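Local structure of lambda phage protein with carbohydrate-binding module (Shewanella oneidensis, 2A5Z) at residues 85-90 with 245-250; 124-129 with 183-188. The protein is of unknown function but binds magnesium and, having a jelly-roll fold with a carbohydrate-binding module, may recognise carbohydrate. One frame throughout, in Å; residues are numbered along the deposited sequence.

From the N terminus, the chain first reaches residues 85-90, whose partner, 245-250, comes 155 residues later, so contact 1 closes a long loop with no helix, nearly half of it strand. Contact 2 is nested inside that loop: residues 124-129, at the end of strand 119-125, pair with 183-188, at the start of strand 184-191. The two contacts meet in one antiparallel sheet of the jelly roll, where strand 119-125 lies between strands 245-254 and 184-191. Contact 1 fastens the 85-90 corner to this sheet through magnesium, and Trp184 of contact 2 bridges them, packing on both His87 and Asp247 of contact 1.

Contact 1: 85-90 with 245-250; sequences GNHFGV and SIDLIE. With MG (magnesium ion), chain F.
The carboxylate oxygen OD2 of Asp247 is gripped from two quarters: by His87 ND1 at 2.7 Å, and by a salt bridge from Arg259 of a second subunit. Its sister OD1 binds magnesium, which makes this contact a metal site built where two chain segments of the jelly roll turn corners, at Gly89 and Asp247. The metal takes Asp247 OD1 and the same residue's carbonyl O, each at 2.2 Å, and from the other segment the carbonyl oxygens of Phe88 and Gly89. Asp54 supplies the remaining two protein ligands. Gly89 O and Asp247 OD1, only 3.0 Å apart, are two acceptors brought together by the cation, whose charge should offset their repulsion.

Asp247 CG stands anti to the backbone N (chi1 173°), which puts CG on the side of the carbonyl carbon; OD1 and the carbonyl O then both reach the magnesium. The histidine directs ND1 at OD2 almost in its own ring plane, yet meets the carboxylate from above, with ring and carboxylate planes 77° apart. The bond is nevertheless fairly straight, at 158° at the hydrogen. NE2 of the same ring hydrogen-bonds Asp204, so His87 links two acidic residues and acts as a second-shell support for the metal-bound aspartate. Asp247 with Leu248 also forms a classic beta bulge opposite Tyr123.

Away from the metal the two backbones meet by a CA-H...O contact, Val90 CA to Ile246 O at 3.4 Å, and Val90 CG1 packs 3.9 Å from Ser245 CB.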
loop_
_atom_site.group_PDB
_atom_site.type_symbol
_atom_site.label_atom_id
_atom_site.label_comp_id
_atom_site.label_asym_id
_atom_site.label_seq_id
_atom_site.Cartn_x
_atom_site.Cartn_y
_atom_site.Cartn_z
ATOM N N GLY C 85 14.283 14.439 16.055
ATOM C CA GLY C 85 14.404 15.745 15.421
ATOM C C GLY C 85 13.506 15.796 14.205
ATOM O O GLY C 85 12.312 15.517 14.295
ATOM N N ASN C 86 14.093 16.114 13.058
ATOM C CA ASN C 86 13.340 16.218 11.814
ATOM C C ASN C 86 13.201 14.884 11.084
ATOM O O ASN C 86 12.560 14.809 10.031
ATOM C CB ASN C 86 13.980 17.265 10.909
ATOM C CG ASN C 86 13.615 18.678 11.315
ATOM O OD1 ASN C 86 12.496 19.132 11.082
ATOM N ND2 ASN C 86 14.556 19.380 11.930
ATOM N N HIS C 87 13.791 13.838 11.660
ATOM C CA HIS C 87 13.735 12.505 11.083
ATOM C C HIS C 87 12.469 11.779 11.542
ATOM O O HIS C 87 12.448 11.135 12.589
ATOM C CB HIS C 87 15.026 11.733 11.407
ATOM C CG HIS C 87 16.245 12.360 10.801
ATOM N ND1 HIS C 87 16.581 12.197 9.473
ATOM C CD2 HIS C 87 17.166 13.206 11.322
ATOM C CE1 HIS C 87 17.678 12.885 9.211
ATOM N NE2 HIS C 87 18.052 13.510 10.315
ATOM N N PHE C 88 11.414 11.922 10.745
ATOM C CA PHE C 88 10.089 11.400 11.070
ATOM C C PHE C 88 10.004 9.957 10.602
ATOM O O PHE C 88 10.100 9.703 9.416
ATOM C CB PHE C 88 9.032 12.239 10.343
ATOM C CG PHE C 88 7.625 11.717 10.468
ATOM C CD1 PHE C 88 6.898 11.899 11.643
ATOM C CD2 PHE C 88 7.009 11.077 9.399
ATOM C CE1 PHE C 88 5.591 11.430 11.755
ATOM C CE2 PHE C 88 5.697 10.603 9.502
ATOM C CZ PHE C 88 4.990 10.781 10.684
ATOM N N GLY C 89 9.815 9.028 11.534
ATOM C CA GLY C 89 9.720 7.615 11.207
ATOM C C GLY C 89 11.094 7.046 10.922
ATOM O O GLY C 89 11.647 7.257 9.860
ATOM N N VAL C 90 11.657 6.337 11.886
ATOM C CA VAL C 90 12.999 5.774 11.755
ATOM C C VAL C 90 12.934 4.297 12.124
ATOM O O VAL C 90 12.380 3.950 13.167
ATOM C CB VAL C 90 14.014 6.491 12.694
ATOM C CG1 VAL C 90 15.402 5.809 12.645
ATOM C CG2 VAL C 90 14.129 7.987 12.347
ATOM N N SER C 245 20.390 2.476 10.809
ATOM C CA SER C 245 18.970 2.838 10.882
ATOM C C SER C 245 18.548 3.590 9.632
ATOM O O SER C 245 19.351 4.296 9.040
ATOM C CB SER C 245 18.695 3.703 12.115
ATOM O OG SER C 245 19.121 3.051 13.299
ATOM N N ILE C 246 17.288 3.445 9.230
ATOM C CA ILE C 246 16.785 4.160 8.042
ATOM C C ILE C 246 15.558 5.030 8.354
ATOM O O ILE C 246 14.595 4.582 8.996
ATOM C CB ILE C 246 16.571 3.224 6.809
ATOM C CG1 ILE C 246 16.150 4.033 5.560
ATOM C CG2 ILE C 246 15.613 2.059 7.149
ATOM C CD1 ILE C 246 16.379 3.318 4.232
ATOM N N ASP C 247 15.646 6.282 7.905
ATOM C CA ASP C 247 14.596 7.283 8.040
ATOM C C ASP C 247 13.751 7.307 6.756
ATOM O O ASP C 247 12.533 7.278 6.803
ATOM C CB ASP C 247 15.255 8.658 8.272
ATOM C CG ASP C 247 14.264 9.824 8.272
ATOM O OD1 ASP C 247 13.085 9.624 8.592
ATOM O OD2 ASP C 247 14.676 10.969 7.970
ATOM N N LEU C 248 14.414 7.317 5.607
ATOM C CA LEU C 248 13.757 7.701 4.370
ATOM C C LEU C 248 14.535 7.190 3.166
ATOM O O LEU C 248 15.767 7.261 3.140
ATOM C CB LEU C 248 13.644 9.237 4.322
ATOM C CG LEU C 248 13.145 10.023 3.104
ATOM C CD1 LEU C 248 11.766 9.566 2.684
ATOM C CD2 LEU C 248 13.131 11.510 3.423
ATOM N N ILE C 249 13.805 6.676 2.180
ATOM C CA ILE C 249 14.383 6.305 0.895
ATOM C C ILE C 249 13.515 6.896 -0.216
ATOM O O ILE C 249 12.301 6.990 -0.063
ATOM C CB ILE C 249 14.559 4.750 0.757
ATOM C CG1 ILE C 249 15.405 4.393 -0.477
ATOM C CG2 ILE C 249 13.204 4.011 0.798
ATOM C CD1 ILE C 249 15.919 2.949 -0.491
ATOM N N GLU C 250 14.144 7.314 -1.311
ATOM C CA GLU C 250 13.440 7.878 -2.466
ATOM C C GLU C 250 13.999 7.287 -3.761
ATOM O O GLU C 250 15.211 7.175 -3.913
ATOM C CB GLU C 250 13.576 9.406 -2.465
ATOM C CG GLU C 250 13.051 10.093 -3.718
ATOM C CD GLU C 250 13.495 11.555 -3.819
ATOM O OE1 GLU C 250 12.691 12.454 -3.484
ATOM O OE2 GLU C 250 14.651 11.801 -4.225
HETATM MG MG MG F . 11.312 8.485 8.109
#

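Contact 2: 124-129 with 183-188; sequences FKTPSA and TWYICK
Phe124 and Tyr185 form an antiparallel hydrogen-bonded pair in the jelly-roll sheet. Of their two backbone bonds, Tyr185 N to Phe124 O is the shorter, at 2.8 Å. As the first strand runs out, Thr126 N takes over by donating to Thr183 O, while Thr183 N returns a bond to the Thr126 side chain, reaching OG1 at 3.0 Å. OG1 also bonds Ser180 O, so this hydroxyl knits the strand end to the loop before 183.

Ring contacts occupy both faces of the sheet. On the face of Lys125 and Trp184, a non-hydrogen-bonded pair, Lys125 CB sits over the centre of the indole six-membered ring at 3.5 Å, and CD lies 3.4 Å from Trp184 NE1. With CG anti to the backbone N (chi1 -171°) and the rest extended, the lysine runs over the indole. On the other face, Phe124 presents its ring to Tyr185 CB, which lies over it toward the rim, 3.5 Å from CZ, and meets Cys187 CB at its edge. Beyond the strand end, Thr126 CG2 lies obliquely against the Tyr185 ring, 3.6 Å from CE2.

The polar ends turn to partners elsewhere: Lys125 NZ and Trp184 NE1 share the carboxylate of Glu84, and Tyr185 OH bonds Ser180 N. The lysine therefore uses its aliphatic chain as a cover for the indole, while its ammonium, probably charged, is balanced by Glu84.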
loop_
_atom_site.group_PDB
_atom_site.type_symbol
_atom_site.label_atom_id
_atom_site.label_comp_id
_atom_site.label_asym_id
_atom_site.label_seq_id
_atom_site.Cartn_x
_atom_site.Cartn_y
_atom_site.Cartn_z
ATOM N N PHE C 124 19.961 8.062 6.470
ATOM C CA PHE C 124 20.324 6.960 7.360
ATOM C C PHE C 124 21.196 7.404 8.520
ATOM O O PHE C 124 21.922 8.402 8.421
ATOM C CB PHE C 124 21.007 5.821 6.576
ATOM C CG PHE C 124 22.366 6.175 6.017
ATOM C CD1 PHE C 124 23.531 5.891 6.738
ATOM C CD2 PHE C 124 22.487 6.771 4.766
ATOM C CE1 PHE C 124 24.779 6.200 6.226
ATOM C CE2 PHE C 124 23.743 7.098 4.250
ATOM C CZ PHE C 124 24.889 6.802 4.982
ATOM N N LYS C 125 21.123 6.648 9.615
ATOM C CA LYS C 125 21.884 6.954 10.822
ATOM C C LYS C 125 22.824 5.809 11.153
ATOM O O LYS C 125 22.405 4.646 11.241
ATOM C CB LYS C 125 20.947 7.218 12.011
ATOM C CG LYS C 125 21.662 7.757 13.262
ATOM C CD LYS C 125 20.705 8.047 14.410
ATOM C CE LYS C 125 21.460 8.726 15.566
ATOM N NZ LYS C 125 20.618 8.962 16.766
ATOM N N THR C 126 24.094 6.142 11.355
ATOM C CA THR C 126 25.063 5.156 11.811
ATOM C C THR C 126 24.693 4.641 13.214
ATOM O O THR C 126 24.083 5.371 14.002
ATOM C CB THR C 126 26.497 5.702 11.773
ATOM O OG1 THR C 126 26.553 6.970 12.439
ATOM C CG2 THR C 126 26.948 5.860 10.327
ATOM N N PRO C 127 25.027 3.366 13.511
ATOM C CA PRO C 127 24.767 2.807 14.842
ATOM C C PRO C 127 25.590 3.519 15.929
ATOM O O PRO C 127 26.513 4.276 15.604
ATOM C CB PRO C 127 25.206 1.341 14.699
ATOM C CG PRO C 127 26.134 1.307 13.541
ATOM C CD PRO C 127 25.674 2.386 12.613
ATOM N N SER C 128 25.264 3.280 17.199
ATOM C CA SER C 128 25.980 3.918 18.305
ATOM C C SER C 128 27.374 3.315 18.574
ATOM O O SER C 128 28.189 3.904 19.304
ATOM C CB SER C 128 25.124 3.912 19.573
ATOM O OG SER C 128 24.873 2.587 19.989
ATOM N N ALA C 129 27.628 2.138 18.001
ATOM C CA ALA C 129 28.955 1.522 17.986
ATOM C C ALA C 129 29.158 0.872 16.628
ATOM O O ALA C 129 28.269 0.155 16.140
ATOM C CB ALA C 129 29.090 0.467 19.099
ATOM N N THR C 183 25.237 9.231 13.922
ATOM C CA THR C 183 25.228 10.429 13.076
ATOM C C THR C 183 24.335 10.210 11.867
ATOM O O THR C 183 24.349 9.133 11.271
ATOM C CB THR C 183 26.657 10.800 12.622
ATOM O OG1 THR C 183 27.467 11.045 13.777
ATOM C CG2 THR C 183 26.667 12.055 11.723
ATOM N N TRP C 184 23.572 11.242 11.511
ATOM C CA TRP C 184 22.705 11.213 10.336
ATOM C C TRP C 184 23.448 11.632 9.083
ATOM O O TRP C 184 24.147 12.649 9.083
ATOM C CB TRP C 184 21.495 12.123 10.560
ATOM C CG TRP C 184 20.502 11.512 11.470
ATOM C CD1 TRP C 184 20.329 11.777 12.804
ATOM C CD2 TRP C 184 19.541 10.506 11.129
ATOM N NE1 TRP C 184 19.309 10.999 13.308
ATOM C CE2 TRP C 184 18.812 10.207 12.303
ATOM C CE3 TRP C 184 19.222 9.830 9.942
ATOM C CZ2 TRP C 184 17.781 9.257 12.326
ATOM C CZ3 TRP C 184 18.205 8.880 9.964
ATOM C CH2 TRP C 184 17.492 8.606 11.151
ATOM N N TYR C 185 23.285 10.840 8.022
ATOM C CA TYR C 185 23.969 11.043 6.742
ATOM C C TYR C 185 22.938 10.950 5.621
ATOM O O TYR C 185 21.859 10.383 5.812
ATOM C CB TYR C 185 25.049 9.969 6.518
ATOM C CG TYR C 185 26.260 10.075 7.414
ATOM C CD1 TYR C 185 27.250 11.028 7.167
ATOM C CD2 TYR C 185 26.419 9.228 8.510
ATOM C CE1 TYR C 185 28.366 11.143 7.997
ATOM C CE2 TYR C 185 27.541 9.325 9.347
ATOM C CZ TYR C 185 28.506 10.287 9.081
ATOM O OH TYR C 185 29.613 10.393 9.887
ATOM N N ILE C 186 23.270 11.503 4.459
ATOM C CA ILE C 186 22.449 11.331 3.258
ATOM C C ILE C 186 23.347 10.748 2.165
ATOM O O ILE C 186 24.511 11.132 2.045
ATOM C CB ILE C 186 21.809 12.681 2.790
ATOM C CG1 ILE C 186 21.161 13.420 3.969
ATOM C CG2 ILE C 186 20.788 12.456 1.641
ATOM C CD1 ILE C 186 20.822 14.882 3.698
ATOM N N CYS C 187 22.832 9.780 1.411
ATOM C CA CYS C 187 23.545 9.264 0.251
ATOM C C CYS C 187 22.649 9.282 -0.983
ATOM O O CYS C 187 21.500 8.819 -0.942
ATOM C CB CYS C 187 24.088 7.849 0.492
ATOM S SG CYS C 187 24.832 7.081 -0.988
ATOM N N LYS C 188 23.186 9.832 -2.067
ATOM C CA LYS C 188 22.559 9.736 -3.372
ATOM C C LYS C 188 23.364 8.801 -4.279
ATOM O O LYS C 188 24.584 8.935 -4.418
ATOM C CB LYS C 188 22.396 11.124 -3.996
ATOM C CG LYS C 188 21.707 11.128 -5.360
ATOM C CD LYS C 188 21.044 12.470 -5.644
ATOM C CE LYS C 188 22.029 13.622 -5.652
ATOM N NZ LYS C 188 21.430 14.789 -6.342
#